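PDB 7D5M: oxidoreductase from Azotobacter vinelandii, which binds NAD+ and, as a homolog of inositol dehydrogenase, probably catalyses NAD-dependent oxidation of a polyol or sugar-like substrate. Local coordinates for residues A[160-165]-A[278-283]; A[150-155]-A[310-315]; A[166-171]-A[271-276]; A[289-294]-A[303-308]. All coordinates share one frame; numbering follows the deposited sequence.

Contact 1: A[160-165]-A[278-283]; sequences GELGEI and SRASLE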
loop_
_atom_site.group_PDB
_atom_site.type_symbol
_atom_site.label_atom_id
_atom_site.label_comp_id
_atom_site.label_asym_id
_atom_site.label_seq_id
_atom_site.Cartn_x
_atom_site.Cartn_y
_atom_site.Cartn_z
ATOM N N GLY A 160 -15.203 -11.683 -20.792
ATOM C CA GLY A 160 -15.704 -10.316 -21.047
ATOM C C GLY A 160 -15.780 -9.453 -19.796
ATOM O O GLY A 160 -16.467 -8.398 -19.848
ATOM N N GLU A 161 -15.092 -9.833 -18.710
ATOM C CA GLU A 161 -15.215 -9.139 -17.403
ATOM C C GLU A 161 -14.638 -7.719 -17.514
ATOM O O GLU A 161 -15.058 -6.877 -16.718
ATOM C CB GLU A 161 -14.546 -9.921 -16.272
ATOM C CG GLU A 161 -15.244 -11.230 -15.963
ATOM C CD GLU A 161 -14.837 -11.917 -14.672
ATOM O OE1 GLU A 161 -14.824 -11.228 -13.638
ATOM O OE2 GLU A 161 -14.586 -13.162 -14.706
ATOM N N LEU A 162 -13.728 -7.459 -18.456
ATOM C CA LEU A 162 -13.130 -6.109 -18.656
ATOM C C LEU A 162 -13.899 -5.326 -19.726
ATOM O O LEU A 162 -13.599 -4.140 -19.891
ATOM C CB LEU A 162 -11.657 -6.212 -19.055
ATOM C CG LEU A 162 -10.719 -6.913 -18.076
ATOM C CD1 LEU A 162 -9.284 -6.524 -18.356
ATOM C CD2 LEU A 162 -11.069 -6.615 -16.633
ATOM N N GLY A 163 -14.878 -5.935 -20.403
ATOM C CA GLY A 163 -15.468 -5.355 -21.622
ATOM C C GLY A 163 -14.481 -5.404 -22.771
ATOM O O GLY A 163 -13.615 -6.301 -22.785
ATOM N N GLU A 164 -14.585 -4.483 -23.725
ATOM C CA GLU A 164 -13.684 -4.493 -24.905
ATOM C C GLU A 164 -12.319 -3.945 -24.475
ATOM O O GLU A 164 -12.254 -2.921 -23.766
ATOM C CB GLU A 164 -14.289 -3.765 -26.109
ATOM C CG GLU A 164 -14.567 -2.296 -25.903
ATOM C CD GLU A 164 -15.337 -1.662 -27.058
ATOM O OE1 GLU A 164 -14.914 -1.851 -28.219
ATOM O OE2 GLU A 164 -16.350 -0.981 -26.794
ATOM N N ILE A 165 -11.258 -4.632 -24.871
ATOM C CA ILE A 165 -9.884 -4.278 -24.426
ATOM C C ILE A 165 -9.432 -3.048 -25.212
ATOM O O ILE A 165 -9.601 -3.013 -26.455
ATOM C CB ILE A 165 -8.924 -5.471 -24.560
ATOM C CG1 ILE A 165 -9.479 -6.728 -23.884
ATOM C CG2 ILE A 165 -7.544 -5.105 -24.039
ATOM C CD1 ILE A 165 -9.840 -6.568 -22.428
ATOM N N SER A 278 -13.155 -1.411 -21.600
ATOM C CA SER A 278 -14.258 -0.427 -21.564
ATOM C C SER A 278 -14.997 -0.489 -20.217
ATOM O O SER A 278 -15.558 0.542 -19.810
ATOM C CB SER A 278 -15.190 -0.642 -22.731
ATOM O OG SER A 278 -15.758 -1.945 -22.680
ATOM N N ARG A 279 -15.023 -1.643 -19.544
ATOM C CA ARG A 279 -15.798 -1.854 -18.292
ATOM C C ARG A 279 -14.887 -1.778 -17.063
ATOM O O ARG A 279 -15.356 -1.340 -16.008
ATOM C CB ARG A 279 -16.514 -3.211 -18.332
ATOM C CG ARG A 279 -17.194 -3.616 -17.030
ATOM C CD ARG A 279 -18.013 -4.886 -17.187
ATOM N NE ARG A 279 -18.744 -5.208 -15.967
ATOM C CZ ARG A 279 -18.378 -6.082 -15.028
ATOM N NH1 ARG A 279 -17.263 -6.790 -15.125
ATOM N NH2 ARG A 279 -19.159 -6.250 -13.976
ATOM N N ALA A 280 -13.669 -2.299 -17.155
ATOM C CA ALA A 280 -12.842 -2.587 -15.968
ATOM C C ALA A 280 -11.387 -2.754 -16.389
ATOM O O ALA A 280 -11.135 -3.013 -17.573
ATOM C CB ALA A 280 -13.360 -3.829 -15.271
ATOM N N SER A 281 -10.479 -2.631 -15.425
ATOM C CA SER A 281 -9.039 -2.930 -15.587
ATOM C C SER A 281 -8.633 -4.052 -14.632
ATOM O O SER A 281 -9.282 -4.244 -13.600
ATOM C CB SER A 281 -8.192 -1.711 -15.360
ATOM O OG SER A 281 -8.509 -0.686 -16.289
ATOM N N LEU A 282 -7.592 -4.793 -14.989
ATOM C CA LEU A 282 -6.883 -5.630 -14.003
ATOM C C LEU A 282 -5.412 -5.234 -14.027
ATOM O O LEU A 282 -4.927 -4.723 -15.051
ATOM C CB LEU A 282 -7.124 -7.122 -14.249
ATOM C CG LEU A 282 -6.800 -7.682 -15.621
ATOM C CD1 LEU A 282 -5.309 -7.916 -15.792
ATOM C CD2 LEU A 282 -7.560 -8.984 -15.833
ATOM N N GLU A 283 -4.717 -5.454 -12.919
ATOM C CA GLU A 283 -3.285 -5.096 -12.833
ATOM C C GLU A 283 -2.563 -6.067 -11.905
ATOM O O GLU A 283 -3.059 -6.345 -10.811
ATOM C CB GLU A 283 -3.094 -3.654 -12.384
ATOM C CG GLU A 283 -1.631 -3.225 -12.405
ATOM C CD GLU A 283 -1.389 -1.747 -12.151
ATOM O OE1 GLU A 283 -2.307 -0.949 -12.397
ATOM O OE2 GLU A 283 -0.271 -1.400 -11.708
HETATM O O HOH W 1 -16.661 -9.438 -13.681
#

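Contact 2: A[150-155]-A[310-315]; sequences IEQARA and YLHPGA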
loop_
_atom_site.group_PDB
_atom_site.type_symbol
_atom_site.label_atom_id
_atom_site.label_comp_id
_atom_site.label_asym_id
_atom_site.label_seq_id
_atom_site.Cartn_x
_atom_site.Cartn_y
_atom_site.Cartn_z
ATOM N N ILE A 150 -2.126 -15.146 -13.334
ATOM C CA ILE A 150 -2.016 -14.847 -14.791
ATOM C C ILE A 150 -3.151 -15.591 -15.514
ATOM O O ILE A 150 -3.831 -14.960 -16.342
ATOM C CB ILE A 150 -0.623 -15.179 -15.356
ATOM C CG1 ILE A 150 0.502 -14.490 -14.579
ATOM C CG2 ILE A 150 -0.556 -14.839 -16.833
ATOM C CD1 ILE A 150 0.343 -12.983 -14.453
ATOM N N GLU A 151 -3.380 -16.863 -15.164
ATOM C CA GLU A 151 -4.493 -17.679 -15.708
ATOM C C GLU A 151 -5.832 -17.051 -15.293
ATOM O O GLU A 151 -6.755 -17.030 -16.126
ATOM C CB GLU A 151 -4.372 -19.130 -15.253
ATOM C CG GLU A 151 -5.642 -19.930 -15.428
ATOM C CD GLU A 151 -6.134 -20.097 -16.854
ATOM O OE1 GLU A 151 -5.343 -19.884 -17.796
ATOM O OE2 GLU A 151 -7.305 -20.476 -17.016
ATOM N N GLN A 152 -5.947 -16.551 -14.059
ATOM C CA GLN A 152 -7.179 -15.852 -13.610
ATOM C C GLN A 152 -7.449 -14.673 -14.556
ATOM O O GLN A 152 -8.611 -14.491 -14.982
ATOM C CB GLN A 152 -7.059 -15.359 -12.164
ATOM C CG GLN A 152 -8.226 -14.479 -11.724
ATOM C CD GLN A 152 -9.531 -15.232 -11.613
ATOM O OE1 GLN A 152 -9.551 -16.457 -11.494
ATOM N NE2 GLN A 152 -10.639 -14.500 -11.613
ATOM N N ALA A 153 -6.435 -13.852 -14.823
ATOM C CA ALA A 153 -6.562 -12.665 -15.701
ATOM C C ALA A 153 -6.986 -13.117 -17.105
ATOM O O ALA A 153 -7.915 -12.519 -17.672
ATOM C CB ALA A 153 -5.265 -11.892 -15.717
ATOM N N ARG A 154 -6.340 -14.146 -17.652
ATOM C CA ARG A 154 -6.695 -14.677 -18.993
ATOM C C ARG A 154 -8.187 -15.010 -19.018
ATOM O O ARG A 154 -8.875 -14.616 -19.974
ATOM C CB ARG A 154 -5.902 -15.941 -19.329
ATOM C CG ARG A 154 -6.211 -16.492 -20.715
ATOM C CD ARG A 154 -5.840 -17.948 -20.854
ATOM N NE ARG A 154 -6.713 -18.761 -20.011
ATOM C CZ ARG A 154 -8.006 -19.007 -20.237
ATOM N NH1 ARG A 154 -8.630 -18.514 -21.299
ATOM N NH2 ARG A 154 -8.676 -19.757 -19.384
ATOM N N ALA A 155 -8.650 -15.756 -18.018
ATOM C CA ALA A 155 -10.027 -16.292 -17.954
ATOM C C ALA A 155 -11.015 -15.133 -17.817
ATOM O O ALA A 155 -12.089 -15.181 -18.450
ATOM C CB ALA A 155 -10.152 -17.274 -16.821
ATOM N N TYR A 310 -13.555 -17.984 -5.316
ATOM C CA TYR A 310 -14.158 -17.112 -6.357
ATOM C C TYR A 310 -13.305 -17.084 -7.633
ATOM O O TYR A 310 -13.772 -16.498 -8.622
ATOM C CB TYR A 310 -14.408 -15.700 -5.823
ATOM C CG TYR A 310 -13.221 -15.007 -5.200
ATOM C CD1 TYR A 310 -12.140 -14.598 -5.968
ATOM C CD2 TYR A 310 -13.196 -14.727 -3.841
ATOM C CE1 TYR A 310 -11.043 -13.978 -5.394
ATOM C CE2 TYR A 310 -12.118 -14.080 -3.252
ATOM C CZ TYR A 310 -11.041 -13.701 -4.039
ATOM O OH TYR A 310 -9.979 -13.070 -3.470
ATOM N N LEU A 311 -12.101 -17.670 -7.631
ATOM C CA LEU A 311 -11.227 -17.684 -8.833
ATOM C C LEU A 311 -11.762 -18.699 -9.844
ATOM O O LEU A 311 -12.398 -19.690 -9.436
ATOM C CB LEU A 311 -9.782 -18.048 -8.465
ATOM C CG LEU A 311 -9.067 -17.083 -7.523
ATOM C CD1 LEU A 311 -7.694 -17.622 -7.162
ATOM C CD2 LEU A 311 -8.948 -15.694 -8.137
ATOM N N HIS A 312 -11.436 -18.489 -11.113
ATOM C CA HIS A 312 -11.671 -19.471 -12.198
ATOM C C HIS A 312 -10.943 -20.772 -11.862
ATOM O O HIS A 312 -9.866 -20.768 -11.262
ATOM C CB HIS A 312 -11.250 -18.887 -13.548
ATOM C CG HIS A 312 -12.192 -17.872 -14.102
ATOM N ND1 HIS A 312 -13.219 -18.213 -14.977
ATOM C CD2 HIS A 312 -12.240 -16.529 -13.964
ATOM C CE1 HIS A 312 -13.864 -17.120 -15.332
ATOM N NE2 HIS A 312 -13.282 -16.070 -14.725
ATOM N N PRO A 313 -11.499 -21.943 -12.255
ATOM C CA PRO A 313 -10.941 -23.227 -11.831
ATOM C C PRO A 313 -9.497 -23.451 -12.311
ATOM O O PRO A 313 -8.719 -23.999 -11.537
ATOM C CB PRO A 313 -11.926 -24.273 -12.395
ATOM C CG PRO A 313 -12.672 -23.541 -13.507
ATOM C CD PRO A 313 -12.705 -22.083 -13.090
ATOM N N GLY A 314 -9.157 -22.983 -13.516
ATOM C CA GLY A 314 -7.787 -23.003 -14.071
ATOM C C GLY A 314 -6.780 -22.357 -13.127
ATOM O O GLY A 314 -5.610 -22.810 -13.103
ATOM N N ALA A 315 -7.205 -21.337 -12.380
ATOM C CA ALA A 315 -6.334 -20.518 -11.508
ATOM C C ALA A 315 -6.134 -21.192 -10.139
ATOM O O ALA A 315 -5.272 -20.710 -9.382
ATOM C CB ALA A 315 -6.889 -19.116 -11.395
HETATM O O HOH W 2 -9.822 -21.195 -15.704
HETATM O O HOH W 3 -13.307 -15.444 -10.965
#

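Contact 3: A[166-171]-A[271-276]; sequences RMVHMQ and QKIRVI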
loop_
_atom_site.group_PDB
_atom_site.type_symbol
_atom_site.label_atom_id
_atom_site.label_comp_id
_atom_site.label_asym_id
_atom_site.label_seq_id
_atom_site.Cartn_x
_atom_site.Cartn_y
_atom_site.Cartn_z
ATOM N N ARG A 166 -8.919 -2.048 -24.505
ATOM C CA ARG A 166 -8.516 -0.747 -25.091
ATOM C C ARG A 166 -7.002 -0.575 -24.990
ATOM O O ARG A 166 -6.390 -0.130 -25.969
ATOM C CB ARG A 166 -9.271 0.388 -24.392
ATOM C CG ARG A 166 -10.757 0.376 -24.725
ATOM C CD ARG A 166 -11.580 1.438 -24.028
ATOM N NE ARG A 166 -12.900 1.544 -24.631
ATOM C CZ ARG A 166 -13.909 2.252 -24.146
ATOM N NH1 ARG A 166 -13.789 2.903 -23.003
ATOM N NH2 ARG A 166 -15.054 2.291 -24.804
ATOM N N MET A 167 -6.423 -0.870 -23.831
ATOM C CA MET A 167 -4.973 -0.657 -23.609
ATOM C C MET A 167 -4.352 -1.799 -22.822
ATOM O O MET A 167 -5.018 -2.376 -21.944
ATOM C CB MET A 167 -4.706 0.633 -22.843
ATOM C CG MET A 167 -4.848 1.842 -23.692
ATOM S SD MET A 167 -5.261 3.202 -22.638
ATOM C CE MET A 167 -7.006 2.825 -22.550
ATOM N N VAL A 168 -3.090 -2.058 -23.135
ATOM C CA VAL A 168 -2.224 -3.026 -22.417
ATOM C C VAL A 168 -0.947 -2.281 -22.026
ATOM O O VAL A 168 -0.146 -1.981 -22.921
ATOM C CB VAL A 168 -1.928 -4.263 -23.282
ATOM C CG1 VAL A 168 -1.293 -5.356 -22.435
ATOM C CG2 VAL A 168 -3.186 -4.770 -23.977
ATOM N N HIS A 169 -0.797 -1.971 -20.738
ATOM C CA HIS A 169 0.344 -1.200 -20.180
ATOM C C HIS A 169 1.277 -2.156 -19.446
ATOM O O HIS A 169 0.863 -2.750 -18.446
ATOM C CB HIS A 169 -0.157 -0.057 -19.302
ATOM C CG HIS A 169 -0.678 1.062 -20.125
ATOM N ND1 HIS A 169 -0.694 2.357 -19.678
ATOM C CD2 HIS A 169 -1.141 1.081 -21.391
ATOM C CE1 HIS A 169 -1.201 3.127 -20.618
ATOM N NE2 HIS A 169 -1.490 2.372 -21.677
ATOM N N MET A 170 2.495 -2.275 -19.952
ATOM C CA MET A 170 3.499 -3.252 -19.482
ATOM C C MET A 170 4.755 -2.494 -19.080
ATOM O O MET A 170 5.136 -1.527 -19.779
ATOM C CB MET A 170 3.814 -4.244 -20.596
ATOM C CG MET A 170 2.675 -5.195 -20.855
ATOM S SD MET A 170 2.786 -5.950 -22.461
ATOM C CE MET A 170 2.115 -4.652 -23.502
ATOM N N GLN A 171 5.379 -2.920 -17.985
ATOM C CA GLN A 171 6.709 -2.412 -17.616
ATOM C C GLN A 171 7.496 -3.544 -16.969
ATOM O O GLN A 171 6.905 -4.415 -16.312
ATOM C CB GLN A 171 6.610 -1.165 -16.737
ATOM C CG GLN A 171 6.058 -1.415 -15.341
ATOM C CD GLN A 171 6.214 -0.230 -14.413
ATOM O OE1 GLN A 171 5.597 0.817 -14.604
ATOM N NE2 GLN A 171 7.035 -0.392 -13.385
ATOM N N GLN A 271 8.019 -5.092 -12.353
ATOM C CA GLN A 271 7.333 -5.743 -13.496
ATOM C C GLN A 271 5.825 -5.671 -13.242
ATOM O O GLN A 271 5.350 -6.288 -12.293
ATOM C CB GLN A 271 7.773 -7.189 -13.712
ATOM C CG GLN A 271 7.146 -7.768 -14.965
ATOM C CD GLN A 271 7.382 -9.242 -15.188
ATOM O OE1 GLN A 271 6.955 -9.780 -16.204
ATOM N NE2 GLN A 271 8.055 -9.902 -14.251
ATOM N N LYS A 272 5.109 -4.925 -14.064
ATOM C CA LYS A 272 3.655 -4.737 -13.894
ATOM C C LYS A 272 2.982 -4.873 -15.255
ATOM O O LYS A 272 3.582 -4.503 -16.282
ATOM C CB LYS A 272 3.361 -3.382 -13.242
ATOM C CG LYS A 272 4.090 -3.126 -11.923
ATOM C CD LYS A 272 3.957 -1.713 -11.348
ATOM C CE LYS A 272 4.209 -1.697 -9.855
ATOM N NZ LYS A 272 4.437 -0.336 -9.312
ATOM N N ILE A 273 1.761 -5.385 -15.252
ATOM C CA ILE A 273 0.909 -5.382 -16.465
ATOM C C ILE A 273 -0.480 -4.919 -16.046
ATOM O O ILE A 273 -1.031 -5.442 -15.075
ATOM C CB ILE A 273 0.894 -6.741 -17.185
ATOM C CG1 ILE A 273 -0.055 -6.701 -18.385
ATOM C CG2 ILE A 273 0.566 -7.890 -16.244
ATOM C CD1 ILE A 273 0.200 -7.779 -19.395
ATOM N N ARG A 274 -0.985 -3.900 -16.730
ATOM C CA ARG A 274 -2.359 -3.403 -16.511
ATOM C C ARG A 274 -3.094 -3.575 -17.834
ATOM O O ARG A 274 -2.624 -3.041 -18.850
ATOM C CB ARG A 274 -2.364 -1.944 -16.052
ATOM C CG ARG A 274 -3.754 -1.400 -15.755
ATOM C CD ARG A 274 -3.730 0.039 -15.266
ATOM N NE ARG A 274 -5.054 0.522 -14.918
ATOM C CZ ARG A 274 -5.675 0.318 -13.763
ATOM N NH1 ARG A 274 -5.107 -0.370 -12.781
ATOM N NH2 ARG A 274 -6.884 0.818 -13.583
ATOM N N VAL A 275 -4.176 -4.330 -17.820
ATOM C CA VAL A 275 -5.050 -4.485 -19.009
ATOM C C VAL A 275 -6.287 -3.644 -18.744
ATOM O O VAL A 275 -6.950 -3.879 -17.724
ATOM C CB VAL A 275 -5.399 -5.957 -19.276
ATOM C CG1 VAL A 275 -6.271 -6.086 -20.514
ATOM C CG2 VAL A 275 -4.151 -6.811 -19.390
ATOM N N ILE A 276 -6.570 -2.697 -19.639
ATOM C CA ILE A 276 -7.658 -1.703 -19.461
ATOM C C ILE A 276 -8.727 -1.962 -20.521
ATOM O O ILE A 276 -8.419 -1.857 -21.718
ATOM C CB ILE A 276 -7.103 -0.270 -19.536
ATOM C CG1 ILE A 276 -5.941 -0.090 -18.554
ATOM C CG2 ILE A 276 -8.232 0.728 -19.309
ATOM C CD1 ILE A 276 -5.082 1.100 -18.816
#

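Contact 4: A[289-294]-A[303-308]; sequences PNQLAF and VLERGM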
loop_
_atom_site.group_PDB
_atom_site.type_symbol
_atom_site.label_atom_id
_atom_site.label_comp_id
_atom_site.label_asym_id
_atom_site.label_seq_id
_atom_site.Cartn_x
_atom_site.Cartn_y
_atom_site.Cartn_z
ATOM N N PRO A 289 2.959 -11.295 -6.215
ATOM C CA PRO A 289 2.361 -12.082 -7.292
ATOM C C PRO A 289 1.059 -12.782 -6.888
ATOM O O PRO A 289 0.368 -13.249 -7.767
ATOM C CB PRO A 289 3.455 -13.116 -7.581
ATOM C CG PRO A 289 4.075 -13.353 -6.233
ATOM C CD PRO A 289 4.111 -11.977 -5.594
ATOM N N ASN A 290 0.734 -12.788 -5.594
ATOM C CA ASN A 290 -0.436 -13.513 -5.038
ATOM C C ASN A 290 -1.690 -12.638 -5.026
ATOM O O ASN A 290 -2.711 -13.131 -4.550
ATOM C CB ASN A 290 -0.123 -14.044 -3.642
ATOM C CG ASN A 290 1.111 -14.913 -3.664
ATOM O OD1 ASN A 290 1.196 -15.855 -4.455
ATOM N ND2 ASN A 290 2.076 -14.589 -2.815
ATOM N N GLN A 291 -1.614 -11.401 -5.527
ATOM C CA GLN A 291 -2.774 -10.481 -5.619
ATOM C C GLN A 291 -2.946 -10.028 -7.065
ATOM O O GLN A 291 -1.946 -9.946 -7.806
ATOM C CB GLN A 291 -2.617 -9.285 -4.682
ATOM C CG GLN A 291 -2.745 -9.669 -3.212
ATOM C CD GLN A 291 -1.461 -10.221 -2.644
ATOM O OE1 GLN A 291 -0.381 -9.695 -2.912
ATOM N NE2 GLN A 291 -1.565 -11.271 -1.841
ATOM N N LEU A 292 -4.186 -9.765 -7.445
ATOM C CA LEU A 292 -4.527 -9.208 -8.773
ATOM C C LEU A 292 -5.583 -8.123 -8.567
ATOM O O LEU A 292 -6.672 -8.438 -8.032
ATOM C CB LEU A 292 -5.025 -10.336 -9.673
ATOM C CG LEU A 292 -5.477 -9.909 -11.071
ATOM C CD1 LEU A 292 -4.286 -9.527 -11.927
ATOM C CD2 LEU A 292 -6.270 -11.025 -11.723
ATOM N N ALA A 293 -5.245 -6.879 -8.903
ATOM C CA ALA A 293 -6.183 -5.736 -8.822
ATOM C C ALA A 293 -7.264 -5.932 -9.881
ATOM O O ALA A 293 -6.913 -6.257 -11.020
ATOM C CB ALA A 293 -5.474 -4.421 -9.033
ATOM N N PHE A 294 -8.526 -5.749 -9.513
ATOM C CA PHE A 294 -9.677 -5.838 -10.447
ATOM C C PHE A 294 -10.572 -4.638 -10.184
ATOM O O PHE A 294 -11.154 -4.535 -9.101
ATOM C CB PHE A 294 -10.421 -7.167 -10.317
ATOM C CG PHE A 294 -11.648 -7.275 -11.190
ATOM C CD1 PHE A 294 -11.611 -6.907 -12.525
ATOM C CD2 PHE A 294 -12.833 -7.782 -10.680
ATOM C CE1 PHE A 294 -12.743 -7.018 -13.321
ATOM C CE2 PHE A 294 -13.953 -7.907 -11.484
ATOM C CZ PHE A 294 -13.908 -7.517 -12.797
ATOM N N VAL A 303 -9.388 -6.605 -4.847
ATOM C CA VAL A 303 -8.119 -7.369 -4.945
ATOM C C VAL A 303 -8.480 -8.853 -4.932
ATOM O O VAL A 303 -9.129 -9.305 -3.983
ATOM C CB VAL A 303 -7.154 -6.993 -3.811
ATOM C CG1 VAL A 303 -5.928 -7.887 -3.811
ATOM C CG2 VAL A 303 -6.738 -5.535 -3.895
ATOM N N LEU A 304 -8.084 -9.574 -5.972
ATOM C CA LEU A 304 -8.296 -11.036 -6.043
ATOM C C LEU A 304 -7.058 -11.703 -5.451
ATOM O O LEU A 304 -5.942 -11.277 -5.794
ATOM C CB LEU A 304 -8.499 -11.475 -7.493
ATOM C CG LEU A 304 -9.503 -10.672 -8.310
ATOM C CD1 LEU A 304 -9.747 -11.347 -9.647
ATOM C CD2 LEU A 304 -10.813 -10.491 -7.577
ATOM N N GLU A 305 -7.266 -12.716 -4.618
ATOM C CA GLU A 305 -6.198 -13.418 -3.873
ATOM C C GLU A 305 -6.025 -14.829 -4.421
ATOM O O GLU A 305 -7.039 -15.522 -4.622
ATOM C CB GLU A 305 -6.547 -13.471 -2.388
ATOM C CG GLU A 305 -6.325 -12.148 -1.686
ATOM C CD GLU A 305 -4.939 -11.927 -1.105
ATOM O OE1 GLU A 305 -4.111 -12.856 -1.155
ATOM O OE2 GLU A 305 -4.697 -10.805 -0.589
ATOM N N ARG A 306 -4.772 -15.243 -4.591
ATOM C CA ARG A 306 -4.402 -16.641 -4.918
ATOM C C ARG A 306 -5.132 -17.587 -3.967
ATOM O O ARG A 306 -5.153 -17.323 -2.732
ATOM C CB ARG A 306 -2.897 -16.840 -4.753
ATOM C CG ARG A 306 -2.376 -18.177 -5.251
ATOM C CD ARG A 306 -1.005 -18.470 -4.660
ATOM N NE ARG A 306 -1.015 -18.619 -3.212
ATOM C CZ ARG A 306 -1.495 -19.670 -2.544
ATOM N NH1 ARG A 306 -2.040 -20.693 -3.192
ATOM N NH2 ARG A 306 -1.434 -19.691 -1.223
ATOM N N GLY A 307 -5.684 -18.674 -4.503
ATOM C CA GLY A 307 -6.210 -19.780 -3.682
ATOM C C GLY A 307 -7.659 -19.600 -3.253
ATOM O O GLY A 307 -8.181 -20.511 -2.586
ATOM N N MET A 308 -8.328 -18.509 -3.623
ATOM C CA MET A 308 -9.716 -18.260 -3.148
ATOM C C MET A 308 -10.740 -18.902 -4.092
ATOM O O MET A 308 -10.509 -18.954 -5.309
ATOM C CB MET A 308 -9.996 -16.768 -2.990
ATOM C CG MET A 308 -9.252 -16.157 -1.818
ATOM S SD MET A 308 -9.676 -16.873 -0.209
ATOM C CE MET A 308 -11.243 -16.056 0.087
#

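Contact 1: A[160-165]-A[278-283]
The guanidinium of Arg-279 meets the 160-165 turn at its edge: the backbone O of Glu-161 lies in the guanidinium plane and takes a hydrogen bond from Arg-279 NH1, 2.7 Å long, on a carbonyl lone pair. The arginine chain is extended from CG to NE, with CG anti to the backbone N (chi1 172°), a reach that brings NH1 to the turn's second residue. A water accepts from the same NH1 and donates to Glu-161 OE1, joining the two charged side chains indirectly, while Glu-161 OE2 bonds to His-312. Residues 160-163 form a type I beta turn that follows a Schellman motif closing helix 148-158, and the chain then enters strand 165-173. Glycine suits both positive-phi positions here, and at Gly-163 a side chain would run into Ser-278 OG. The O of Leu-162 accepts two backbone bonds, from Arg-279 N at 2.9 Å and Ala-280 N at 3.3 Å, both from the same face of its carbonyl plane. Ser-278 and Glu-164 bond to each other twice: Ser-278 N gives to Glu-164 O at 2.8 Å, and Ser-278 OG receives Glu-164 N at 3.0 Å. Leu-162 CD2 lies 3.9 Å from Ala-280 CB, and its CD1 meets Leu-282 CG at 3.9 Å, the leucines crossing at about a right angle; Leu-162 also touches Ile-157 and Leu-282 touches Ala-153, both of helix 148-158.

Contact 2: A[150-155]-A[310-315]
Helix 150-155 meets an irregular backbone at 310-315, where Gln-152 and Ala-315 come nearest, and the one direct hydrogen bond between the segments runs from His-312 N to Gln-152 OE1 at 2.8 Å. The donor lies in the amide carbonyl plane, on a lone pair. Gln-152 has CG anti to its backbone N and a bend at chi2 (68°), which turns the amide off the helix toward the loop. Glutamine suits the place because its other amide atom finds a partner: NE2 donates to a water that in turn donates to Tyr-310 O. Leu-311 CD2 packs against the amide carbon, 3.6 Å from Gln-152 CD. The imidazole of His-312 lies with one face under Ala-155, whose CB stands 3.6 Å from the ring centroid in a CH-pi contact, 16° off the normal; Gln-152 NE2 approaches the ring edge, 3.5 Å from His-312 CD2. Alanine is small enough to let the ring come close. Glu-151 lays its CG against the loop, 3.5 Å from Gly-314 C, and its carboxylate is held side-on by Arg-154, NE to OE1 and NH2 to OE2. A water joins Glu-151 OE2 to Gly-314 N, and a side chain at Gly-314 would collide with that carboxylate oxygen. The opposite side of the helix packs through Ile-150 and Ala-153 on helix 202-217 and strand 280-285, while Gln-152 also touches Leu-304 of strand 301-305.

Contact 3: A[166-171]-A[271-276]
Met-167, His-169 and Gln-171 pair with Ile-276, Arg-274 and Lys-272 as the hydrogen-bonded positions of an antiparallel strand pair, with axes 4.7 Å apart; Val-168 with Val-275 and Met-170 with Ile-273 are the non-hydrogen-bonded pairs. At one end Ile-276 O accepts from both Arg-166 N, at 2.8 Å, and Met-167 N, at 3.1 Å, a classic beta bulge. Apolar chains fill the face of Val-168 and Met-170: Ile-273 CD1 sits 3.9 Å from Met-170 CG and 4.2 Å from Val-168 CG1, side by side. On the other face Met-167 CE reaches Ile-276 CG2 at 4.1 Å. Gln-171 lies alongside Lys-272, NE2 3.9 Å from Lys-272 CD; its CG stands between the backbone N and carbonyl carbon (chi1 69°), which brings the amide beside the lysine's CD. NE2 bonds to Gly-270 O, and an alanine here would probably leave that carbonyl without this donor and uncover the lysine chain. Further out, Glu-283 and Glu-295 pair with Arg-274, whose NE bonds to Asn-264 of the second subunit; His-169 NE2 bonds to Tyr-245 of that subunit, so their face, which also carries Met-167 and Ile-276, packs there. Within the large mixed sheet of the C-terminal alpha/beta domain, strand 165-173 is flanked by strand 255-261 and strand 271-277 by strand 280-285, while helix 202-217 covers the face of Met-170 and also touches Gln-271.

Contact 4: A[289-294]-A[303-308]
A bend at chi2 in both Gln-291 (82°) and Glu-305 (-89°) brings their ends together: Gln-291 NE2 donates to Glu-305 OE1 over 3.1 Å. The carboxylate oxygen lies in the amide plane, but the nitrogen stands above the carboxylate plane, the two planes being 58° apart. Gln-291 also lays CG against Val-303 CG1 at 3.7 Å, so glutamine serves an apolar and a polar neighbour at once. A leucine in its place would probably leave Glu-305 OE1 without this amide donor. The two strands form an antiparallel beta hairpin at one end of the chain's large mixed sheet, and Val-303 continues the pairing into the third subunit. Within the hairpin, Leu-292 and Leu-304 exchange backbone bonds, Leu-304 N to Leu-292 O at 2.7 Å and Leu-292 N to Leu-304 O at 2.8 Å. Their side chains share the face turned to helix 148-158, where Leu-304 CG also meets Phe-294 CB at 4.1 Å. Past the strand end, Arg-306 N bonds to Asn-290 O at 3.0 Å, and Asn-290 OD1 lies 3.4 Å from Arg-306 CD. The arginine's guanidinium continues outward to Asp-319, in a salt bridge, and to His-325 O, while Asn-290 ND2 reaches Glu-327 O.

In the fold
Contacts 1, 3 and 4 follow the large mixed sheet of the C-terminal alpha/beta region, whose neighbouring strands run 165-173, 271-277, 280-285, 291-296, 301-305. Contact 3 joins the first two, contact 1 fastens the turn before strand 165-173 to the start of strand 280-285, and contact 4 is the hairpin that ends the sheet within this chain, where it runs on into the third subunit. Along the chain contact 2 encloses the other three, contact 3 lies within the span of contact 1, and contact 4 follows contact 1. Centres of contacts 2 and 4 lie about 10 Å apart, those of 1 and 3 about 12 Å. Contacts 1 and 3 touch the second subunit, contacts 2 and 4 the third, and contact 4 also the fourth.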